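Local coordinates for protein type II restriction enzyme SfiI (PDB 2EZV) that cuts double-stranded DNA as a tetrameric type II restriction endonuclease, recognising GGCCNNNNNGGCC and leaving terminal 5'-phosphates, at residues 3-7 against 140-144; 18-22 against 250-254; 27-31 against 57-62. All coordinates share one frame; numbering follows the deposited sequence.

Interaction 1 of 3, residues 3-7 against 140-144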
ATOM      1  N   GLN D   3     -22.859  -3.389 -13.067  1.00 25.94           N
ATOM      2  CA  GLN D   3     -21.735  -2.468 -12.931  1.00 25.64           C
ATOM      3  C   GLN D   3     -22.340  -1.090 -12.647  1.00 25.37           C
ATOM      4  O   GLN D   3     -21.750  -0.271 -11.947  1.00 26.47           O
ATOM      5  CB  GLN D   3     -20.901  -2.393 -14.213  1.00 25.64           C
ATOM      6  CG  GLN D   3     -19.990  -3.586 -14.481  1.00 22.13           C
ATOM      7  CD  GLN D   3     -18.937  -3.265 -15.536  1.00 22.84           C
ATOM      8  OE1 GLN D   3     -19.264  -2.849 -16.648  1.00 21.19           O
ATOM      9  NE2 GLN D   3     -17.663  -3.451 -15.185  1.00 22.39           N
ATOM     10  N   ASP D   4     -23.527  -0.854 -13.200  1.00 23.71           N
ATOM     11  CA  ASP D   4     -24.244   0.408 -13.029  1.00 22.86           C
ATOM     12  C   ASP D   4     -25.164   0.264 -11.818  1.00 22.95           C
ATOM     13  O   ASP D   4     -26.128  -0.494 -11.846  1.00 22.91           O
ATOM     14  CB  ASP D   4     -25.083   0.694 -14.277  1.00 22.29           C
ATOM     15  CG  ASP D   4     -25.589   2.121 -14.333  1.00 21.34           C
ATOM     16  OD1 ASP D   4     -26.128   2.612 -13.321  1.00 22.83           O
ATOM     17  OD2 ASP D   4     -25.452   2.749 -15.402  1.00 19.99           O
ATOM     18  N   TYR D   5     -24.872   0.998 -10.756  1.00 22.69           N
ATOM     19  CA  TYR D   5     -25.677   0.906  -9.552  1.00 21.31           C
ATOM     20  C   TYR D   5     -27.160   1.218  -9.779  1.00 22.29           C
ATOM     21  O   TYR D   5     -28.014   0.736  -9.041  1.00 22.60           O
ATOM     22  CB  TYR D   5     -25.107   1.827  -8.483  1.00 20.32           C
ATOM     23  CG  TYR D   5     -25.534   3.264  -8.620  1.00 21.32           C
ATOM     24  CD1 TYR D   5     -26.599   3.764  -7.868  1.00 21.60           C
ATOM     25  CD2 TYR D   5     -24.889   4.124  -9.508  1.00 22.13           C
ATOM     26  CE1 TYR D   5     -27.008   5.081  -7.993  1.00 22.20           C
ATOM     27  CE2 TYR D   5     -25.294   5.448  -9.647  1.00 23.27           C
ATOM     28  CZ  TYR D   5     -26.356   5.915  -8.883  1.00 23.12           C
ATOM     29  OH  TYR D   5     -26.776   7.208  -9.012  1.00 25.19           O
ATOM     30  N   ARG D   6     -27.473   2.020 -10.793  1.00 22.38           N
ATOM     31  CA  ARG D   6     -28.868   2.354 -11.065  1.00 21.78           C
ATOM     32  C   ARG D   6     -29.675   1.113 -11.446  1.00 22.92           C
ATOM     33  O   ARG D   6     -30.884   1.070 -11.244  1.00 24.64           O
ATOM     34  CB  ARG D   6     -28.953   3.422 -12.164  1.00 21.10           C
ATOM     35  CG  ARG D   6     -28.469   4.799 -11.697  1.00 21.70           C
ATOM     36  CD  ARG D   6     -28.209   5.760 -12.845  1.00 19.19           C
ATOM     37  NE  ARG D   6     -27.263   5.217 -13.812  1.00 19.35           N
ATOM     38  CZ  ARG D   6     -26.735   5.912 -14.814  1.00 19.72           C
ATOM     39  NH1 ARG D   6     -27.057   7.190 -14.982  1.00 18.46           N
ATOM     40  NH2 ARG D   6     -25.892   5.326 -15.657  1.00 16.08           N
ATOM     41  N   GLU D   7     -29.009   0.097 -11.980  1.00 22.98           N
ATOM     42  CA  GLU D   7     -29.702  -1.123 -12.348  1.00 24.14           C
ATOM     43  C   GLU D   7     -29.921  -2.002 -11.121  1.00 25.72           C
ATOM     44  O   GLU D   7     -30.526  -3.068 -11.217  1.00 27.32           O
ATOM     45  CB  GLU D   7     -28.901  -1.910 -13.369  1.00 24.80           C
ATOM     46  CG  GLU D   7     -28.471  -1.126 -14.561  1.00 29.31           C
ATOM     47  CD  GLU D   7     -27.798  -2.009 -15.575  1.00 32.65           C
ATOM     48  OE1 GLU D   7     -27.153  -2.997 -15.153  1.00 32.09           O
ATOM     49  OE2 GLU D   7     -27.909  -1.713 -16.783  1.00 34.57           O
ATOM     50  N   PRO D 140     -25.006  12.107  -6.826  1.00 26.44           N
ATOM     51  CA  PRO D 140     -25.428  10.710  -6.749  1.00 25.41           C
ATOM     52  C   PRO D 140     -24.318   9.757  -7.177  1.00 25.56           C
ATOM     53  O   PRO D 140     -24.286   8.601  -6.754  1.00 24.84           O
ATOM     54  CB  PRO D 140     -26.630  10.666  -7.692  1.00 25.68           C
ATOM     55  CG  PRO D 140     -26.228  11.641  -8.765  1.00 27.48           C
ATOM     56  CD  PRO D 140     -25.662  12.797  -7.955  1.00 26.47           C
ATOM     57  N   HIS D 141     -23.403  10.247  -8.007  1.00 25.26           N
ATOM     58  CA  HIS D 141     -22.312   9.409  -8.488  1.00 26.61           C
ATOM     59  C   HIS D 141     -21.294  10.205  -9.297  1.00 26.12           C
ATOM     60  O   HIS D 141     -21.597  11.284  -9.785  1.00 27.03           O
ATOM     61  CB  HIS D 141     -22.887   8.282  -9.351  1.00 27.17           C
ATOM     62  CG  HIS D 141     -23.777   8.766 -10.457  1.00 30.33           C
ATOM     63  ND1 HIS D 141     -23.298   9.447 -11.557  1.00 29.30           N
ATOM     64  CD2 HIS D 141     -25.121   8.698 -10.615  1.00 30.11           C
ATOM     65  CE1 HIS D 141     -24.307   9.778 -12.343  1.00 28.45           C
ATOM     66  NE2 HIS D 141     -25.426   9.336 -11.794  1.00 30.58           N
ATOM     67  N   LEU D 142     -20.087   9.665  -9.432  1.00 26.85           N
ATOM     68  CA  LEU D 142     -19.026  10.311 -10.203  1.00 26.73           C
ATOM     69  C   LEU D 142     -18.801   9.498 -11.470  1.00 27.68           C
ATOM     70  O   LEU D 142     -18.505   8.306 -11.399  1.00 28.26           O
ATOM     71  CB  LEU D 142     -17.725  10.356  -9.399  1.00 25.75           C
ATOM     72  CG  LEU D 142     -16.507  11.014 -10.060  1.00 24.93           C
ATOM     73  CD1 LEU D 142     -16.756  12.507 -10.277  1.00 25.32           C
ATOM     74  CD2 LEU D 142     -15.305  10.816  -9.168  1.00 23.93           C
ATOM     75  N   MET D 143     -18.936  10.135 -12.627  1.00 27.35           N
ATOM     76  CA  MET D 143     -18.751   9.430 -13.883  1.00 26.46           C
ATOM     77  C   MET D 143     -17.284   9.131 -14.149  1.00 25.78           C
ATOM     78  O   MET D 143     -16.432  10.016 -14.071  1.00 26.35           O
ATOM     79  CB  MET D 143     -19.349  10.244 -15.038  1.00 27.82           C
ATOM     80  CG  MET D 143     -20.867  10.344 -14.991  1.00 27.96           C
ATOM     81  SD  MET D 143     -21.661   8.718 -15.110  1.00 32.51           S
ATOM     82  CE  MET D 143     -23.170   9.135 -15.965  1.00 28.45           C
ATOM     83  N   LEU D 144     -16.998   7.869 -14.448  1.00 24.21           N
ATOM     84  CA  LEU D 144     -15.638   7.425 -14.736  1.00 24.33           C
ATOM     85  C   LEU D 144     -15.556   7.099 -16.226  1.00 24.10           C
ATOM     86  O   LEU D 144     -16.523   6.617 -16.814  1.00 23.97           O
ATOM     87  CB  LEU D 144     -15.303   6.170 -13.917  1.00 24.71           C
ATOM     88  CG  LEU D 144     -15.474   6.226 -12.395  1.00 25.50           C
ATOM     89  CD1 LEU D 144     -15.153   4.862 -11.794  1.00 25.15           C
ATOM     90  CD2 LEU D 144     -14.570   7.289 -11.814  1.00 23.58           C
TER

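Interaction 2 of 3, residues 18-22 against 250-254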
ATOM      1  N   LYS D  18     -24.747  -1.201   3.484  1.00 14.36           N
ATOM      2  CA  LYS D  18     -24.589  -1.966   4.710  1.00 15.43           C
ATOM      3  C   LYS D  18     -23.216  -2.629   4.807  1.00 14.16           C
ATOM      4  O   LYS D  18     -22.577  -2.562   5.852  1.00 11.97           O
ATOM      5  CB  LYS D  18     -25.680  -3.032   4.812  1.00 16.48           C
ATOM      6  CG  LYS D  18     -25.814  -3.651   6.191  1.00 15.14           C
ATOM      7  CD  LYS D  18     -26.889  -4.715   6.165  1.00 18.41           C
ATOM      8  CE  LYS D  18     -27.186  -5.263   7.542  1.00 17.21           C
ATOM      9  NZ  LYS D  18     -28.204  -6.361   7.486  1.00 19.51           N
ATOM     10  N   GLN D  19     -22.751  -3.263   3.730  1.00 13.83           N
ATOM     11  CA  GLN D  19     -21.441  -3.908   3.798  1.00 14.44           C
ATOM     12  C   GLN D  19     -20.326  -2.866   3.815  1.00 12.29           C
ATOM     13  O   GLN D  19     -19.243  -3.110   4.341  1.00 13.77           O
ATOM     14  CB  GLN D  19     -21.244  -4.931   2.660  1.00 14.88           C
ATOM     15  CG  GLN D  19     -20.981  -4.382   1.266  1.00 17.77           C
ATOM     16  CD  GLN D  19     -20.707  -5.497   0.253  1.00 18.13           C
ATOM     17  OE1 GLN D  19     -21.552  -6.355   0.024  1.00 20.56           O
ATOM     18  NE2 GLN D  19     -19.527  -5.480  -0.352  1.00 17.57           N
ATOM     19  N   THR D  20     -20.595  -1.693   3.254  1.00 13.63           N
ATOM     20  CA  THR D  20     -19.606  -0.615   3.270  1.00 12.62           C
ATOM     21  C   THR D  20     -19.473  -0.192   4.735  1.00 13.74           C
ATOM     22  O   THR D  20     -18.373  -0.084   5.272  1.00 12.73           O
ATOM     23  CB  THR D  20     -20.073   0.590   2.445  1.00 12.60           C
ATOM     24  OG1 THR D  20     -20.091   0.236   1.059  1.00 14.83           O
ATOM     25  CG2 THR D  20     -19.151   1.786   2.652  1.00 11.58           C
ATOM     26  N   LEU D  21     -20.614   0.001   5.387  1.00 14.94           N
ATOM     27  CA  LEU D  21     -20.637   0.410   6.780  1.00 15.93           C
ATOM     28  C   LEU D  21     -19.978  -0.635   7.678  1.00 16.69           C
ATOM     29  O   LEU D  21     -19.136  -0.298   8.519  1.00 17.12           O
ATOM     30  CB  LEU D  21     -22.080   0.658   7.213  1.00 16.31           C
ATOM     31  CG  LEU D  21     -22.379   1.396   8.524  1.00 20.71           C
ATOM     32  CD1 LEU D  21     -22.900   0.419   9.535  1.00 22.41           C
ATOM     33  CD2 LEU D  21     -21.152   2.106   9.039  1.00 19.21           C
ATOM     34  N   ARG D  22     -20.353  -1.899   7.491  1.00 14.96           N
ATOM     35  CA  ARG D  22     -19.802  -2.987   8.294  1.00 14.39           C
ATOM     36  C   ARG D  22     -18.277  -3.010   8.263  1.00 12.77           C
ATOM     37  O   ARG D  22     -17.632  -3.150   9.301  1.00 12.80           O
ATOM     38  CB  ARG D  22     -20.337  -4.342   7.812  1.00 15.11           C
ATOM     39  CG  ARG D  22     -19.893  -5.498   8.689  1.00 15.37           C
ATOM     40  CD  ARG D  22     -20.386  -5.302  10.126  1.00 14.66           C
ATOM     41  NE  ARG D  22     -19.881  -6.318  11.048  1.00 11.32           N
ATOM     42  CZ  ARG D  22     -18.626  -6.375  11.488  1.00 15.63           C
ATOM     43  NH1 ARG D  22     -17.738  -5.471  11.090  1.00 14.88           N
ATOM     44  NH2 ARG D  22     -18.259  -7.331  12.339  1.00 14.28           N
ATOM     45  N   TRP D 250     -22.359  -4.844  17.054  1.00 20.72           N
ATOM     46  CA  TRP D 250     -22.928  -4.520  15.753  1.00 21.53           C
ATOM     47  C   TRP D 250     -24.431  -4.635  15.829  1.00 22.92           C
ATOM     48  O   TRP D 250     -24.961  -5.648  16.283  1.00 21.74           O
ATOM     49  CB  TRP D 250     -22.377  -5.452  14.662  1.00 19.40           C
ATOM     50  CG  TRP D 250     -23.140  -5.392  13.360  1.00 17.33           C
ATOM     51  CD1 TRP D 250     -24.096  -6.266  12.932  1.00 16.41           C
ATOM     52  CD2 TRP D 250     -23.019  -4.395  12.329  1.00 17.69           C
ATOM     53  NE1 TRP D 250     -24.578  -5.882  11.701  1.00 17.08           N
ATOM     54  CE2 TRP D 250     -23.938  -4.738  11.308  1.00 16.71           C
ATOM     55  CE3 TRP D 250     -22.224  -3.247  12.171  1.00 15.14           C
ATOM     56  CZ2 TRP D 250     -24.086  -3.977  10.143  1.00 15.60           C
ATOM     57  CZ3 TRP D 250     -22.370  -2.488  11.014  1.00 16.21           C
ATOM     58  CH2 TRP D 250     -23.297  -2.860  10.012  1.00 18.53           C
ATOM     59  N   ARG D 251     -25.105  -3.571  15.399  1.00 25.57           N
ATOM     60  CA  ARG D 251     -26.561  -3.489  15.391  1.00 25.84           C
ATOM     61  C   ARG D 251     -27.073  -3.827  13.992  1.00 27.64           C
ATOM     62  O   ARG D 251     -26.608  -3.274  12.990  1.00 26.58           O
ATOM     63  CB  ARG D 251     -27.007  -2.075  15.793  1.00 25.69           C
ATOM     64  CG  ARG D 251     -28.505  -1.833  15.694  1.00 25.37           C
ATOM     65  CD  ARG D 251     -28.847  -0.405  16.085  1.00 25.03           C
ATOM     66  NE  ARG D 251     -28.707  -0.198  17.522  1.00 25.67           N
ATOM     67  CZ  ARG D 251     -27.989   0.771  18.083  1.00 26.23           C
ATOM     68  NH1 ARG D 251     -27.326   1.647  17.333  1.00 23.01           N
ATOM     69  NH2 ARG D 251     -27.940   0.865  19.407  1.00 26.08           N
ATOM     70  N   ASP D 252     -28.048  -4.726  13.934  1.00 29.25           N
ATOM     71  CA  ASP D 252     -28.600  -5.163  12.663  1.00 32.16           C
ATOM     72  C   ASP D 252     -30.092  -5.420  12.829  1.00 34.31           C
ATOM     73  O   ASP D 252     -30.665  -5.135  13.880  1.00 35.52           O
ATOM     74  CB  ASP D 252     -27.906  -6.456  12.239  1.00 30.66           C
ATOM     75  CG  ASP D 252     -27.692  -6.540  10.748  1.00 30.34           C
ATOM     76  OD1 ASP D 252     -28.593  -6.111   9.994  1.00 27.74           O
ATOM     77  OD2 ASP D 252     -26.624  -7.049  10.338  1.00 30.02           O
ATOM     78  N   LEU D 253     -30.726  -5.958  11.792  1.00 35.96           N
ATOM     79  CA  LEU D 253     -32.144  -6.266  11.884  1.00 39.43           C
ATOM     80  C   LEU D 253     -32.422  -7.654  11.324  1.00 39.86           C
ATOM     81  O   LEU D 253     -31.925  -8.014  10.261  1.00 39.26           O
ATOM     82  CB  LEU D 253     -32.983  -5.215  11.142  1.00 41.89           C
ATOM     83  CG  LEU D 253     -33.425  -5.453   9.695  1.00 43.35           C
ATOM     84  CD1 LEU D 253     -34.320  -4.305   9.265  1.00 43.55           C
ATOM     85  CD2 LEU D 253     -32.214  -5.566   8.772  1.00 46.15           C
ATOM     86  N   ASN D 254     -33.201  -8.434  12.067  1.00 43.70           N
ATOM     87  CA  ASN D 254     -33.575  -9.788  11.661  1.00 45.46           C
ATOM     88  C   ASN D 254     -34.215  -9.817  10.284  1.00 46.10           C
ATOM     89  O   ASN D 254     -34.565  -8.777   9.722  1.00 44.99           O
ATOM     90  CB  ASN D 254     -34.540 -10.404  12.675  1.00 46.34           C
ATOM     91  CG  ASN D 254     -33.834 -10.908  13.919  1.00 48.63           C
ATOM     92  OD1 ASN D 254     -32.658 -11.270  13.873  1.00 50.70           O
ATOM     93  ND2 ASN D 254     -34.551 -10.933  15.035  1.00 49.35           N
TER

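Interaction 3 of 3, residues 27-31 against 57-62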
ATOM      1  N   ALA D  27     -12.830  -1.550  11.108  1.00 15.71           N
ATOM      2  CA  ALA D  27     -11.649  -0.702  11.079  1.00 14.08           C
ATOM      3  C   ALA D  27     -11.603   0.144  12.340  1.00 13.93           C
ATOM      4  O   ALA D  27     -10.614   0.141  13.066  1.00 14.02           O
ATOM      5  CB  ALA D  27     -11.674   0.185   9.842  1.00 12.33           C
ATOM      6  N   LEU D  28     -12.691   0.851  12.613  1.00 15.37           N
ATOM      7  CA  LEU D  28     -12.745   1.692  13.797  1.00 14.13           C
ATOM      8  C   LEU D  28     -12.599   0.833  15.053  1.00 15.70           C
ATOM      9  O   LEU D  28     -11.881   1.197  15.981  1.00 14.94           O
ATOM     10  CB  LEU D  28     -14.055   2.477  13.808  1.00 13.29           C
ATOM     11  CG  LEU D  28     -14.102   3.523  12.687  1.00 13.82           C
ATOM     12  CD1 LEU D  28     -15.537   3.969  12.423  1.00 11.56           C
ATOM     13  CD2 LEU D  28     -13.201   4.703  13.065  1.00 10.65           C
ATOM     14  N   GLN D  29     -13.258  -0.321  15.070  1.00 14.77           N
ATOM     15  CA  GLN D  29     -13.173  -1.201  16.224  1.00 15.06           C
ATOM     16  C   GLN D  29     -11.731  -1.597  16.515  1.00 16.22           C
ATOM     17  O   GLN D  29     -11.231  -1.394  17.624  1.00 16.28           O
ATOM     18  CB  GLN D  29     -13.996  -2.470  16.004  1.00 13.88           C
ATOM     19  CG  GLN D  29     -13.770  -3.515  17.096  1.00 13.83           C
ATOM     20  CD  GLN D  29     -14.184  -3.025  18.481  1.00 16.97           C
ATOM     21  OE1 GLN D  29     -13.633  -3.460  19.494  1.00 18.55           O
ATOM     22  NE2 GLN D  29     -15.170  -2.130  18.529  1.00 15.06           N
ATOM     23  N   GLN D  30     -11.072  -2.165  15.512  1.00 15.25           N
ATOM     24  CA  GLN D  30      -9.700  -2.616  15.656  1.00 15.65           C
ATOM     25  C   GLN D  30      -8.717  -1.470  15.891  1.00 16.86           C
ATOM     26  O   GLN D  30      -7.599  -1.684  16.363  1.00 18.57           O
ATOM     27  CB  GLN D  30      -9.316  -3.457  14.427  1.00 12.97           C
ATOM     28  CG  GLN D  30     -10.210  -4.701  14.302  1.00 14.61           C
ATOM     29  CD  GLN D  30      -9.798  -5.679  13.215  1.00 15.51           C
ATOM     30  OE1 GLN D  30     -10.360  -6.766  13.115  1.00 14.66           O
ATOM     31  NE2 GLN D  30      -8.826  -5.300  12.399  1.00 17.53           N
ATOM     32  N   TYR D  31      -9.141  -0.252  15.581  1.00 18.73           N
ATOM     33  CA  TYR D  31      -8.298   0.922  15.780  1.00 19.22           C
ATOM     34  C   TYR D  31      -8.715   1.709  17.028  1.00 19.07           C
ATOM     35  O   TYR D  31      -8.106   2.727  17.345  1.00 18.36           O
ATOM     36  CB  TYR D  31      -8.398   1.842  14.566  1.00 18.94           C
ATOM     37  CG  TYR D  31      -7.361   2.944  14.549  1.00 22.60           C
ATOM     38  CD1 TYR D  31      -6.012   2.652  14.328  1.00 21.66           C
ATOM     39  CD2 TYR D  31      -7.721   4.279  14.766  1.00 21.69           C
ATOM     40  CE1 TYR D  31      -5.045   3.658  14.324  1.00 21.43           C
ATOM     41  CE2 TYR D  31      -6.754   5.294  14.767  1.00 21.35           C
ATOM     42  CZ  TYR D  31      -5.423   4.974  14.547  1.00 21.84           C
ATOM     43  OH  TYR D  31      -4.461   5.960  14.559  1.00 23.76           O
ATOM     44  N   ILE D  57      -7.931  10.370  13.166  1.00 17.70           N
ATOM     45  CA  ILE D  57      -8.262   9.058  13.714  1.00 16.85           C
ATOM     46  C   ILE D  57      -9.004   8.267  12.637  1.00 18.36           C
ATOM     47  O   ILE D  57      -8.636   7.134  12.303  1.00 18.18           O
ATOM     48  CB  ILE D  57      -9.213   9.153  14.926  1.00 18.14           C
ATOM     49  CG1 ILE D  57      -8.616  10.025  16.032  1.00 21.41           C
ATOM     50  CG2 ILE D  57      -9.497   7.764  15.455  1.00 14.79           C
ATOM     51  CD1 ILE D  57      -7.533   9.368  16.834  1.00 27.22           C
ATOM     52  N   THR D  58     -10.057   8.885  12.112  1.00 17.42           N
ATOM     53  CA  THR D  58     -10.891   8.288  11.080  1.00 17.61           C
ATOM     54  C   THR D  58     -10.058   7.822   9.893  1.00 18.98           C
ATOM     55  O   THR D  58     -10.211   6.698   9.413  1.00 16.95           O
ATOM     56  CB  THR D  58     -11.931   9.298  10.561  1.00 17.09           C
ATOM     57  OG1 THR D  58     -12.825   9.653  11.622  1.00 19.42           O
ATOM     58  CG2 THR D  58     -12.724   8.709   9.403  1.00 14.75           C
ATOM     59  N   GLN D  59      -9.190   8.705   9.409  1.00 17.63           N
ATOM     60  CA  GLN D  59      -8.348   8.371   8.280  1.00 17.30           C
ATOM     61  C   GLN D  59      -7.438   7.175   8.553  1.00 16.78           C
ATOM     62  O   GLN D  59      -7.386   6.246   7.751  1.00 15.82           O
ATOM     63  CB  GLN D  59      -7.487   9.566   7.864  1.00 15.54           C
ATOM     64  CG  GLN D  59      -6.429   9.172   6.841  1.00 18.39           C
ATOM     65  CD  GLN D  59      -5.584  10.329   6.354  1.00 18.94           C
ATOM     66  OE1 GLN D  59      -4.515  10.124   5.787  1.00 21.20           O
ATOM     67  NE2 GLN D  59      -6.061  11.547   6.559  1.00 18.55           N
ATOM     68  N   TYR D  60      -6.720   7.208   9.672  1.00 16.03           N
ATOM     69  CA  TYR D  60      -5.799   6.124  10.018  1.00 17.92           C
ATOM     70  C   TYR D  60      -6.537   4.814  10.201  1.00 18.50           C
ATOM     71  O   TYR D  60      -6.031   3.749   9.850  1.00 18.27           O
ATOM     72  CB  TYR D  60      -5.023   6.456  11.294  1.00 17.42           C
ATOM     73  CG  TYR D  60      -4.060   7.611  11.145  1.00 19.07           C
ATOM     74  CD1 TYR D  60      -3.788   8.458  12.220  1.00 19.85           C
ATOM     75  CD2 TYR D  60      -3.403   7.849   9.939  1.00 18.95           C
ATOM     76  CE1 TYR D  60      -2.887   9.513  12.099  1.00 18.92           C
ATOM     77  CE2 TYR D  60      -2.498   8.898   9.807  1.00 18.08           C
ATOM     78  CZ  TYR D  60      -2.245   9.725  10.892  1.00 20.87           C
ATOM     79  OH  TYR D  60      -1.349  10.764  10.772  1.00 23.13           O
ATOM     80  N   ALA D  61      -7.738   4.902  10.759  1.00 17.58           N
ATOM     81  CA  ALA D  61      -8.552   3.726  10.980  1.00 16.62           C
ATOM     82  C   ALA D  61      -9.025   3.110   9.668  1.00 16.74           C
ATOM     83  O   ALA D  61      -8.931   1.895   9.484  1.00 17.01           O
ATOM     84  CB  ALA D  61      -9.766   4.084  11.852  1.00 13.31           C
ATOM     85  N   LEU D  62      -9.501   3.952   8.751  1.00 16.46           N
ATOM     86  CA  LEU D  62     -10.054   3.487   7.480  1.00 16.29           C
ATOM     87  C   LEU D  62      -9.135   3.234   6.287  1.00 17.49           C
ATOM     88  O   LEU D  62      -9.396   2.315   5.508  1.00 18.80           O
ATOM     89  CB  LEU D  62     -11.169   4.433   7.010  1.00 15.52           C
ATOM     90  CG  LEU D  62     -12.255   4.951   7.964  1.00 17.33           C
ATOM     91  CD1 LEU D  62     -13.529   5.186   7.159  1.00 16.29           C
ATOM     92  CD2 LEU D  62     -12.527   3.980   9.085  1.00 16.29           C
TER
HETATM   93  O   HOH W   1      -8.416   0.135  11.411  1.00 13.76           O

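Interaction 1 of 3, residues 3-7 against 140-144
D4 OD1 is gripped twice by R6, the residue whose guanidinium also reaches M143 across the contact. The backbone N of R6 takes the anti lone pair and closes an Asx turn, while R6 NE comes to the syn lone pair, 2.9 Å from D4 OD1. R6 NH2 donates to D4 OD2, on its syn lone pair, at 2.6 Å and 173°. This is a side-on salt bridge with the carboxylate oxygens in the guanidinium plane. A bend in the arginine chain (chi3 -56°) lets it curl back to D4. R6 NH1 passes M143 CE obliquely at 4.5 Å, a loose touch.

The loop before helix 10-41, with a 3-10 turn at 5-7, lies here at the surface on strand 141-145, which pairs antiparallel with 151-167 in the central sheet. The rings of Y5 and H141 meet rim to rim but fit too closely in the model, so the detail there is doubtful. Y5 CE2 rests 3.7 Å from H141 CB, and Y5 OH lies 3.7 Å from P140 CB. H188 bonds to P140 O and brings its ring against Y5, and P153 of strand 151-167 touches D4, R6 and H141.

No hydrogen bond joins the two segments; the D4-R6 salt bridge and Asx turn hold 3-7 in shape from within, and it meets the strand through van der Waals contacts.

Interaction 2 of 3, residues 18-22 against 250-254
A buried contact of mixed character, part aromatic and part ionic, joins the long N-terminal helix 10-41 to strand 249-253 near the end of the chain. Helix 18-22 and strand 250-253 run nearly antiparallel, their axes 11.3 Å apart, and the W250 side chain points into the gap between them.

The indole is met in two ways. R22 CD sits over one face, 3.4 Å from the centroid of the W250 six-membered ring and only 11° off its normal, a CH-pi contact. At the edge, near the ring plane, L21 CD1 presses on W250 CZ3 at 3.3 Å, a tight approach. A bend at chi2 (60°) lays the middle of the R22 chain along the indole, while its guanidinium goes on to Q26 OE1 and to the ring of F264.

K18 reaches across by another route. With CG anti to the backbone nitrogen (chi1 -166°) and every later torsion extended, its NZ arrives 2.6 Å from D252 OD1, on the syn side, forming a salt bridge; the lysine also makes a cation-pi contact with W232. D252 OD1 also accepts from L253 N at 2.8 Å, and D252 OD2 takes W250 NE1 at 2.7 Å from above the carboxylate plane. Three N-H groups thus satisfy this buried carboxylate, and the indole is held at its nitrogen by the same acid that binds the lysine. M1 of the second subunit packs against R22, W250 and D252.

Strand 249-253 pairs antiparallel with 259-263, and this two-stranded unit packs on helix 10-41 through the tryptophan and the lysine-aspartate bridge.

Interaction 3 of 3, residues 27-31 against 57-62
Helices 10-41 and 49-62, which pack on the mixed sheet of what is by family a PD-(D/E)XK nuclease core, cross here nearly at right angles: the short segments 27-31 and 57-62 make 103° with their axes 8.7 Å apart. Alanines sit where they come closest. A27 CB touches A61 O at 3.3 Å, and a single water bridges the two backbones by donating to A27 O, at 2.8 Å, and to A61 O, at 2.7 Å. Both carbonyls have a shared partner in a junction with no direct hydrogen bond across it.

To one side of the alanine pair lies Y31. With CG anti to the backbone nitrogen (chi1 -169°), the side chain extends across the second helix and lays one ring face on the backbone there, over A61 CA and Y60 C. Y31 CD2 packs on A61 CB at 3.6 Å. I57 CG2 comes to the ring edge, in its plane, and lies 3.8 Å from Y31 CE2. At the far end the phenol oxygen brushes Y60, Y31 OH to Y60 CB being 3.3 Å, but its hydrogen bond is made to E34 on its own helix. The hydroxyl of Y60 bonds to the carbonyl of F74 of the third subunit.

Leucines complete the apolar seam. L28 CD2 rests 3.7 Å from A61 CB, while L62 CD2 touches both A27 and L28.

Both helices pack on the central strands: L28 and T58 touch V161 of strand 151-167, and T58 and L62 touch V99 of strand 93-104. T58 also packs on A101, a member of the calcium site, so the crossing lies against the sheet that carries the metal.

Interactions 2 and 3 are both buried and share helix 10-41, which meets the C-terminal hairpin through residues 18-22 and helix 49-62 through 27-31; their nearest atoms are about 5 Å apart. Interaction 1 is a surface contact whose centre lies about 20 Å from the centre of the chain, made by the loop before that helix. The chemistry differs with place. In 3-7 against 140-144 the ionic bonds stay within one segment; in 18-22 against 250-254 a salt bridge crosses the contact; in 27-31 against 57-62 the packing is apolar, with one bridging water. All three have residues meeting the second subunit, and interaction 3 reaches the third as well.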